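Local coordinates for protein exotoxin 3 (Staphylococcus aureus, PDB 2R61) that binds the sialylated glycan sialyl Lewis X and, as a staphylococcal superantigen-like toxin, probably recognises sialic acid-bearing glycans of its host, at residues K33-Y38 and L48-H53; A55-Q60 and I79-E84. All coordinates share one frame; numbering follows the deposited sequence.

Interaction 1. Residues K33-Y38 and L48-H53; sequences KNVTGY and LIFDAH. Unlike the reference sequence in segment 48-53: A52 (reference Lys), H53 (reference Asn).
Y38 and I49 join strands 35-41 and 46-49 as an antiparallel hydrogen-bonded pair, near the open end of a beta hairpin in the OB-fold part of the chain. Two backbone bonds define it. Y38 N donates to I49 O at 2.7 Å, and I49 N returns a bond to Y38 O at 2.9 Å; the second is nearly straight, with 172° at the hydrogen. A CA-H...O contact from L48 CA to Y38 O (3.4 Å) supplements these bonds. Beyond I49 the pairing stops, because 50-53 is loop and leaves the neighbouring strand.

The side chains of Y38 and I49 share one face of the sheet, where Y38 CB lies 4.1 Å from I49 CG1. The Y38 ring has I49 O at its edge, in the ring plane, while F50 O approaches the same ring obliquely beside CD1. Y38 also touches K73 of strand 73-75, the neighbour on its other side.

L48 CD2 lies against the backbone of 33-38, 3.4 Å from G37 C. F50 starts off pointing away from 33-38, but with CG beside its backbone N (chi1 -52°) the ring swings back. Its edge then faces T36 O, near the ring plane, with CD1 3.7 Å from that oxygen. V35 CG2 comes to the ring obliquely and only loosely, at 4.5 Å from CE1. I59, I79 and the edge-to-face ring of F56 also meet F50, so this phenylalanine is buried where the hairpin ends. The two backbone bonds exchanged by Y38 and I49, between strands that are antiparallel and adjacent in both sheet and sequence, identify a beta hairpin of the OB-fold barrel.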
ATOM      1  N   LYS A  33       0.949  10.527   9.927  1.00 12.24           N
ATOM      2  CA  LYS A  33       0.892   9.805  11.198  1.00 12.02           C
ATOM      3  C   LYS A  33       0.147  10.593  12.273  1.00 11.76           C
ATOM      4  O   LYS A  33       0.164  11.835  12.276  1.00 11.62           O
ATOM      5  CB  LYS A  33       2.299   9.468  11.651  1.00 11.79           C
ATOM      6  CG  LYS A  33       2.999   8.523  10.708  1.00 13.37           C
ATOM      7  CD  LYS A  33       3.282   7.165  11.334  1.00 15.04           C
ATOM      8  CE  LYS A  33       4.201   6.358  10.427  1.00 16.23           C
ATOM      9  NZ  LYS A  33       4.831   5.220  11.195  1.00 17.70           N
ATOM     10  N   ASN A  34      -0.509   9.865  13.175  1.00 11.61           N
ATOM     11  CA  ASN A  34      -1.241  10.454  14.307  1.00 11.43           C
ATOM     12  C   ASN A  34      -1.971  11.754  13.943  1.00 11.73           C
ATOM     13  O   ASN A  34      -1.950  12.731  14.699  1.00 12.00           O
ATOM     14  CB  ASN A  34      -0.295  10.644  15.515  1.00 11.56           C
ATOM     15  CG  ASN A  34      -0.998  11.241  16.731  1.00 10.81           C
ATOM     16  OD1 ASN A  34      -2.170  10.955  16.966  1.00 13.31           O
ATOM     17  ND2 ASN A  34      -0.292  12.075  17.499  1.00  6.74           N
ATOM     18  N   VAL A  35      -2.603  11.764  12.773  1.00 12.13           N
ATOM     19  CA  VAL A  35      -3.391  12.917  12.302  1.00 12.60           C
ATOM     20  C   VAL A  35      -4.872  12.755  12.670  1.00 12.89           C
ATOM     21  O   VAL A  35      -5.364  11.638  12.811  1.00 13.02           O
ATOM     22  CB  VAL A  35      -3.305  13.084  10.762  1.00 12.44           C
ATOM     23  CG1 VAL A  35      -1.921  13.490  10.338  1.00 13.87           C
ATOM     24  CG2 VAL A  35      -3.713  11.772  10.027  1.00 11.64           C
ATOM     25  N   THR A  36      -5.561  13.877  12.800  1.00 13.48           N
ATOM     26  CA  THR A  36      -6.994  13.921  13.064  1.00 14.08           C
ATOM     27  C   THR A  36      -7.718  14.141  11.755  1.00 14.41           C
ATOM     28  O   THR A  36      -7.496  15.175  11.108  1.00 14.99           O
ATOM     29  CB  THR A  36      -7.342  15.127  13.988  1.00 13.59           C
ATOM     30  OG1 THR A  36      -6.706  14.942  15.244  1.00 14.31           O
ATOM     31  CG2 THR A  36      -8.826  15.230  14.254  1.00 12.97           C
ATOM     32  N   GLY A  37      -8.607  13.210  11.386  1.00 14.28           N
ATOM     33  CA  GLY A  37      -9.443  13.379  10.192  1.00 14.08           C
ATOM     34  C   GLY A  37     -10.915  13.555  10.490  1.00 14.54           C
ATOM     35  O   GLY A  37     -11.413  13.044  11.488  1.00 15.05           O
ATOM     36  N   TYR A  38     -11.627  14.250   9.607  1.00 14.89           N
ATOM     37  CA  TYR A  38     -13.052  14.577   9.796  1.00 14.94           C
ATOM     38  C   TYR A  38     -13.886  13.916   8.724  1.00 15.07           C
ATOM     39  O   TYR A  38     -13.560  14.004   7.546  1.00 15.62           O
ATOM     40  CB  TYR A  38     -13.269  16.109   9.760  1.00 15.08           C
ATOM     41  CG  TYR A  38     -12.556  16.799  10.900  1.00 15.30           C
ATOM     42  CD1 TYR A  38     -11.183  16.993  10.841  1.00 16.40           C
ATOM     43  CD2 TYR A  38     -13.235  17.188  12.068  1.00 13.77           C
ATOM     44  CE1 TYR A  38     -10.496  17.570  11.887  1.00 17.25           C
ATOM     45  CE2 TYR A  38     -12.555  17.773  13.130  1.00 13.86           C
ATOM     46  CZ  TYR A  38     -11.174  17.961  13.024  1.00 16.20           C
ATOM     47  OH  TYR A  38     -10.408  18.529  14.020  1.00 16.32           O
ATOM     48  N   LEU A  48     -12.574  11.421   4.067  1.00 11.67           N
ATOM     49  CA  LEU A  48     -11.967  12.071   5.231  1.00 11.66           C
ATOM     50  C   LEU A  48     -11.254  13.373   4.822  1.00 12.54           C
ATOM     51  O   LEU A  48     -10.469  13.396   3.856  1.00 12.91           O
ATOM     52  CB  LEU A  48     -10.976  11.156   5.920  1.00 10.97           C
ATOM     53  CG  LEU A  48     -11.380  10.240   7.071  1.00  9.80           C
ATOM     54  CD1 LEU A  48     -10.242   9.312   7.317  1.00  8.35           C
ATOM     55  CD2 LEU A  48     -11.658  10.987   8.349  1.00  9.81           C
ATOM     56  N   ILE A  49     -11.548  14.457   5.546  1.00 13.04           N
ATOM     57  CA  ILE A  49     -10.923  15.763   5.311  1.00 13.45           C
ATOM     58  C   ILE A  49     -10.235  16.229   6.594  1.00 14.11           C
ATOM     59  O   ILE A  49     -10.460  15.662   7.664  1.00 14.39           O
ATOM     60  CB  ILE A  49     -11.950  16.846   4.784  1.00 13.52           C
ATOM     61  CG1 ILE A  49     -12.988  17.222   5.857  1.00 13.07           C
ATOM     62  CG2 ILE A  49     -12.595  16.388   3.437  1.00 13.45           C
ATOM     63  CD1 ILE A  49     -14.010  18.267   5.420  1.00 12.81           C
ATOM     64  N   PHE A  50      -9.420  17.273   6.506  1.00 14.35           N
ATOM     65  CA  PHE A  50      -8.644  17.638   7.660  1.00 14.00           C
ATOM     66  C   PHE A  50      -8.990  18.969   8.323  1.00 14.63           C
ATOM     67  O   PHE A  50      -9.765  19.023   9.256  1.00 15.35           O
ATOM     68  CB  PHE A  50      -7.183  17.501   7.320  1.00 13.09           C
ATOM     69  CG  PHE A  50      -6.861  16.182   6.745  1.00 12.46           C
ATOM     70  CD1 PHE A  50      -6.534  15.116   7.561  1.00 10.72           C
ATOM     71  CD2 PHE A  50      -6.916  15.977   5.378  1.00 13.06           C
ATOM     72  CE1 PHE A  50      -6.238  13.848   7.004  1.00 10.61           C
ATOM     73  CE2 PHE A  50      -6.599  14.707   4.821  1.00 12.87           C
ATOM     74  CZ  PHE A  50      -6.273  13.647   5.647  1.00  9.76           C
ATOM     75  N   ASP A  51      -8.410  20.057   7.884  1.00 15.17           N
ATOM     76  CA  ASP A  51      -8.476  21.226   8.718  1.00 15.46           C
ATOM     77  C   ASP A  51      -8.176  22.335   7.780  1.00 15.01           C
ATOM     78  O   ASP A  51      -7.433  22.110   6.807  1.00 15.16           O
ATOM     79  CB  ASP A  51      -7.377  21.128   9.774  1.00 16.07           C
ATOM     80  CG  ASP A  51      -7.636  22.009  10.974  1.00 17.95           C
ATOM     81  OD1 ASP A  51      -7.231  23.195  10.980  1.00 17.93           O
ATOM     82  OD2 ASP A  51      -8.238  21.493  11.932  1.00 20.81           O
ATOM     83  N   ALA A  52      -8.750  23.510   8.030  1.00 14.16           N
ATOM     84  CA  ALA A  52      -8.395  24.675   7.235  1.00 14.16           C
ATOM     85  C   ALA A  52      -6.858  24.630   7.064  1.00 13.98           C
ATOM     86  O   ALA A  52      -6.349  24.734   5.938  1.00 13.31           O
ATOM     87  CB  ALA A  52      -8.907  26.040   7.897  1.00 13.77           C
ATOM     88  N   HIS A  53      -6.154  24.365   8.178  1.00 14.25           N
ATOM     89  CA  HIS A  53      -4.680  24.490   8.310  1.00 14.49           C
ATOM     90  C   HIS A  53      -3.817  23.394   7.683  1.00 14.21           C
ATOM     91  O   HIS A  53      -2.614  23.598   7.506  1.00 14.04           O
ATOM     92  CB  HIS A  53      -4.288  24.626   9.784  1.00 14.61           C
ATOM     93  CG  HIS A  53      -4.855  25.840  10.447  1.00 16.00           C
ATOM     94  ND1 HIS A  53      -5.690  25.768  11.543  1.00 17.55           N
ATOM     95  CD2 HIS A  53      -4.716  27.158  10.166  1.00 17.60           C
ATOM     96  CE1 HIS A  53      -6.031  26.990  11.918  1.00 18.63           C
ATOM     97  NE2 HIS A  53      -5.447  27.853  11.105  1.00 19.04           N
TER

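Interaction 2. Residues A55-Q60 and I79-E84; sequences AFTRIQ and IFVVKE. Unlike the reference sequence in segment 55-60: A55 (reference Lys).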
ATOM      1  N   ALA A  55      -3.371  21.519   4.470  1.00 14.72           N
ATOM      2  CA  ALA A  55      -3.648  21.512   3.048  1.00 14.85           C
ATOM      3  C   ALA A  55      -3.288  20.116   2.472  1.00 14.62           C
ATOM      4  O   ALA A  55      -2.509  20.005   1.545  1.00 15.17           O
ATOM      5  CB  ALA A  55      -2.893  22.692   2.347  1.00 14.16           C
ATOM      6  N   PHE A  56      -3.858  19.057   3.047  1.00 14.52           N
ATOM      7  CA  PHE A  56      -3.519  17.674   2.673  1.00 14.90           C
ATOM      8  C   PHE A  56      -4.444  17.171   1.565  1.00 15.26           C
ATOM      9  O   PHE A  56      -5.524  17.754   1.357  1.00 15.30           O
ATOM     10  CB  PHE A  56      -3.700  16.708   3.852  1.00 14.82           C
ATOM     11  CG  PHE A  56      -2.684  16.836   4.951  1.00 14.71           C
ATOM     12  CD1 PHE A  56      -1.392  17.322   4.706  1.00 16.82           C
ATOM     13  CD2 PHE A  56      -3.003  16.399   6.232  1.00 13.62           C
ATOM     14  CE1 PHE A  56      -0.450  17.411   5.747  1.00 15.63           C
ATOM     15  CE2 PHE A  56      -2.083  16.470   7.273  1.00 13.95           C
ATOM     16  CZ  PHE A  56      -0.806  16.981   7.038  1.00 15.20           C
ATOM     17  N   THR A  57      -4.043  16.078   0.895  1.00 14.84           N
ATOM     18  CA  THR A  57      -4.906  15.392  -0.078  1.00 15.21           C
ATOM     19  C   THR A  57      -6.150  14.793   0.597  1.00 15.62           C
ATOM     20  O   THR A  57      -6.021  14.214   1.662  1.00 16.46           O
ATOM     21  CB  THR A  57      -4.135  14.284  -0.810  1.00 15.04           C
ATOM     22  OG1 THR A  57      -3.061  14.874  -1.551  1.00 15.50           O
ATOM     23  CG2 THR A  57      -5.038  13.514  -1.774  1.00 13.84           C
ATOM     24  N   ARG A  58      -7.339  14.964  -0.007  1.00 15.99           N
ATOM     25  CA  ARG A  58      -8.601  14.316   0.424  1.00 15.60           C
ATOM     26  C   ARG A  58      -8.502  12.826   0.307  1.00 14.83           C
ATOM     27  O   ARG A  58      -8.102  12.308  -0.731  1.00 15.23           O
ATOM     28  CB  ARG A  58      -9.747  14.698  -0.503  1.00 16.31           C
ATOM     29  CG  ARG A  58     -10.688  15.778  -0.025  1.00 18.67           C
ATOM     30  CD  ARG A  58     -11.786  15.962  -1.059  1.00 21.49           C
ATOM     31  NE  ARG A  58     -12.686  17.067  -0.731  1.00 25.31           N
ATOM     32  CZ  ARG A  58     -13.385  17.759  -1.636  1.00 26.97           C
ATOM     33  NH1 ARG A  58     -13.298  17.473  -2.934  1.00 28.42           N
ATOM     34  NH2 ARG A  58     -14.174  18.750  -1.248  1.00 27.21           N
ATOM     35  N   ILE A  59      -8.914  12.123   1.351  1.00 14.18           N
ATOM     36  CA  ILE A  59      -8.936  10.663   1.326  1.00 13.54           C
ATOM     37  C   ILE A  59     -10.333  10.138   1.082  1.00 13.71           C
ATOM     38  O   ILE A  59     -11.243  10.429   1.849  1.00 14.24           O
ATOM     39  CB  ILE A  59      -8.434  10.083   2.655  1.00 13.15           C
ATOM     40  CG1 ILE A  59      -7.193  10.862   3.115  1.00 12.02           C
ATOM     41  CG2 ILE A  59      -8.216   8.537   2.543  1.00 12.24           C
ATOM     42  CD1 ILE A  59      -5.944  10.715   2.235  1.00  6.93           C
ATOM     43  N   GLN A  60     -10.520   9.378   0.014  1.00 13.78           N
ATOM     44  CA  GLN A  60     -11.803   8.718  -0.174  1.00 14.32           C
ATOM     45  C   GLN A  60     -11.774   7.418   0.599  1.00 13.92           C
ATOM     46  O   GLN A  60     -10.819   6.666   0.477  1.00 14.49           O
ATOM     47  CB  GLN A  60     -12.067   8.425  -1.636  1.00 14.13           C
ATOM     48  CG  GLN A  60     -13.409   7.777  -1.831  1.00 16.21           C
ATOM     49  CD  GLN A  60     -13.731   7.537  -3.278  1.00 17.87           C
ATOM     50  OE1 GLN A  60     -13.757   8.476  -4.070  1.00 18.73           O
ATOM     51  NE2 GLN A  60     -13.988   6.276  -3.639  1.00 18.96           N
ATOM     52  N   ILE A  79      -2.367   7.638   7.991  1.00 14.63           N
ATOM     53  CA  ILE A  79      -2.847   7.485   6.624  1.00 14.45           C
ATOM     54  C   ILE A  79      -1.702   7.294   5.656  1.00 14.12           C
ATOM     55  O   ILE A  79      -0.723   8.037   5.716  1.00 14.95           O
ATOM     56  CB  ILE A  79      -3.653   8.713   6.230  1.00 14.39           C
ATOM     57  CG1 ILE A  79      -4.690   8.965   7.315  1.00 13.59           C
ATOM     58  CG2 ILE A  79      -4.314   8.475   4.881  1.00 15.20           C
ATOM     59  CD1 ILE A  79      -5.515  10.148   7.112  1.00 15.43           C
ATOM     60  N   PHE A  80      -1.798   6.320   4.764  1.00 13.12           N
ATOM     61  CA  PHE A  80      -0.822   6.246   3.684  1.00 12.65           C
ATOM     62  C   PHE A  80      -1.435   6.778   2.385  1.00 12.89           C
ATOM     63  O   PHE A  80      -2.275   6.094   1.757  1.00 11.89           O
ATOM     64  CB  PHE A  80      -0.344   4.819   3.497  1.00 12.67           C
ATOM     65  CG  PHE A  80       0.675   4.652   2.392  1.00 12.13           C
ATOM     66  CD1 PHE A  80       2.020   4.973   2.611  1.00 10.26           C
ATOM     67  CD2 PHE A  80       0.300   4.149   1.151  1.00  9.67           C
ATOM     68  CE1 PHE A  80       2.971   4.806   1.626  1.00  8.28           C
ATOM     69  CE2 PHE A  80       1.261   3.969   0.147  1.00  9.18           C
ATOM     70  CZ  PHE A  80       2.590   4.304   0.386  1.00 10.38           C
ATOM     71  N   VAL A  81      -0.994   7.989   2.000  1.00 12.51           N
ATOM     72  CA  VAL A  81      -1.556   8.781   0.887  1.00 11.86           C
ATOM     73  C   VAL A  81      -0.814   8.583  -0.445  1.00 12.31           C
ATOM     74  O   VAL A  81       0.407   8.783  -0.507  1.00 12.99           O
ATOM     75  CB  VAL A  81      -1.473  10.300   1.198  1.00 11.49           C
ATOM     76  CG1 VAL A  81      -2.169  11.138   0.119  1.00 10.62           C
ATOM     77  CG2 VAL A  81      -2.011  10.615   2.563  1.00 10.32           C
ATOM     78  N   VAL A  82      -1.554   8.237  -1.505  1.00 12.53           N
ATOM     79  CA  VAL A  82      -1.063   8.248  -2.902  1.00 12.44           C
ATOM     80  C   VAL A  82      -2.044   9.038  -3.808  1.00 12.49           C
ATOM     81  O   VAL A  82      -3.171   8.591  -4.005  1.00 11.85           O
ATOM     82  CB  VAL A  82      -0.900   6.791  -3.456  1.00 12.77           C
ATOM     83  CG1 VAL A  82      -0.403   6.785  -4.924  1.00 12.40           C
ATOM     84  CG2 VAL A  82       0.038   5.980  -2.580  1.00 11.09           C
ATOM     85  N   LYS A  83      -1.613  10.198  -4.342  1.00 12.86           N
ATOM     86  CA  LYS A  83      -2.439  11.066  -5.234  1.00 12.86           C
ATOM     87  C   LYS A  83      -2.894  10.295  -6.480  1.00 13.20           C
ATOM     88  O   LYS A  83      -2.095   9.635  -7.150  1.00 12.84           O
ATOM     89  CB  LYS A  83      -1.691  12.358  -5.672  1.00 12.86           C
ATOM     90  CG  LYS A  83      -1.132  13.258  -4.541  1.00 13.43           C
ATOM     91  CD  LYS A  83      -0.424  14.538  -5.055  1.00 12.95           C
ATOM     92  CE  LYS A  83      -1.337  15.757  -4.932  1.00 15.47           C
ATOM     93  NZ  LYS A  83      -0.998  16.875  -5.881  1.00 16.18           N
ATOM     94  N   GLU A  84      -4.167  10.417  -6.824  1.00 13.96           N
ATOM     95  CA  GLU A  84      -4.767   9.484  -7.761  1.00 14.52           C
ATOM     96  C   GLU A  84      -5.063  10.008  -9.190  1.00 15.62           C
ATOM     97  O   GLU A  84      -5.219   9.204 -10.106  1.00 16.61           O
ATOM     98  CB  GLU A  84      -5.998   8.833  -7.100  1.00 13.78           C
ATOM     99  CG  GLU A  84      -6.366   7.468  -7.601  1.00 12.00           C
ATOM    100  CD  GLU A  84      -5.353   6.369  -7.285  1.00 10.60           C
ATOM    101  OE1 GLU A  84      -4.813   6.283  -6.164  1.00  5.57           O
ATOM    102  OE2 GLU A  84      -5.146   5.529  -8.177  1.00 12.73           O
TER
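With chi1 of -43° and chi2 of -66°, I59 folds its chain so that CD1 reaches toward both I79 and V81. V81 has CG1 opposite its backbone N across the CA-CB bond (chi1 -175°), which separates its two methyls between two partners: CG2 for I59, CG1 for T57. The distances confirm this division. I59 CD1 lies 3.8 Å from I79 CG2 and 3.9 Å from V81 CG2, and its side chain meets that of V81 at about a right angle, whereas it crosses I79 at a slant.

Two residues before I59, T57 presents its CB to V81 CG1 at 3.8 Å. Its hydroxyl side is turned to the aliphatic part of K83, with OG1 3.9 Å from K83 CE and equally far from CG; the lysine chain bends at its third torsion.

The backbones remain apart: the nearest CA atoms, those of T57 and K83, are 7.2 Å from each other, and no hydrogen bond links the segments. Strand 93-100 explains the gap, since it lies between strands 58-61 and 77-81 in the sheet and pairs with both. The contact therefore spans the inner side of the curved OB-fold sheet, where L32 also touches I79 and V81, and F50 touches I59 and I79. I59, I79 and V81 are buried, while K83 is exposed, placing the polar fringe at one end. Aliphatic contacts, methyl to methyl at I59, without a directional bond across the segments, imply that this contact rests on shape and on apolar burial.

Overall arrangement
Interactions 1 and 2 have centres 11 Å apart and follow one another along the chain within the OB-fold range. Their direct joint is the neighbouring pair of strands 46-49 and 58-61, where L48 N lies 2.8 Å from I59 O, a probable hydrogen bond. F50 carries the apolar continuity: its CE1 is 3.8 Å from I79 CD1, and its CD2 is 3.6 Å from F56 CB. Neither contact includes a residue of the glycan pocket, whose members, from L141 to D193, come later in the chain. The bound tartaric acid is about 10 Å from the L48 side chain of interaction 1, and R39 of its pocket directly follows Y38.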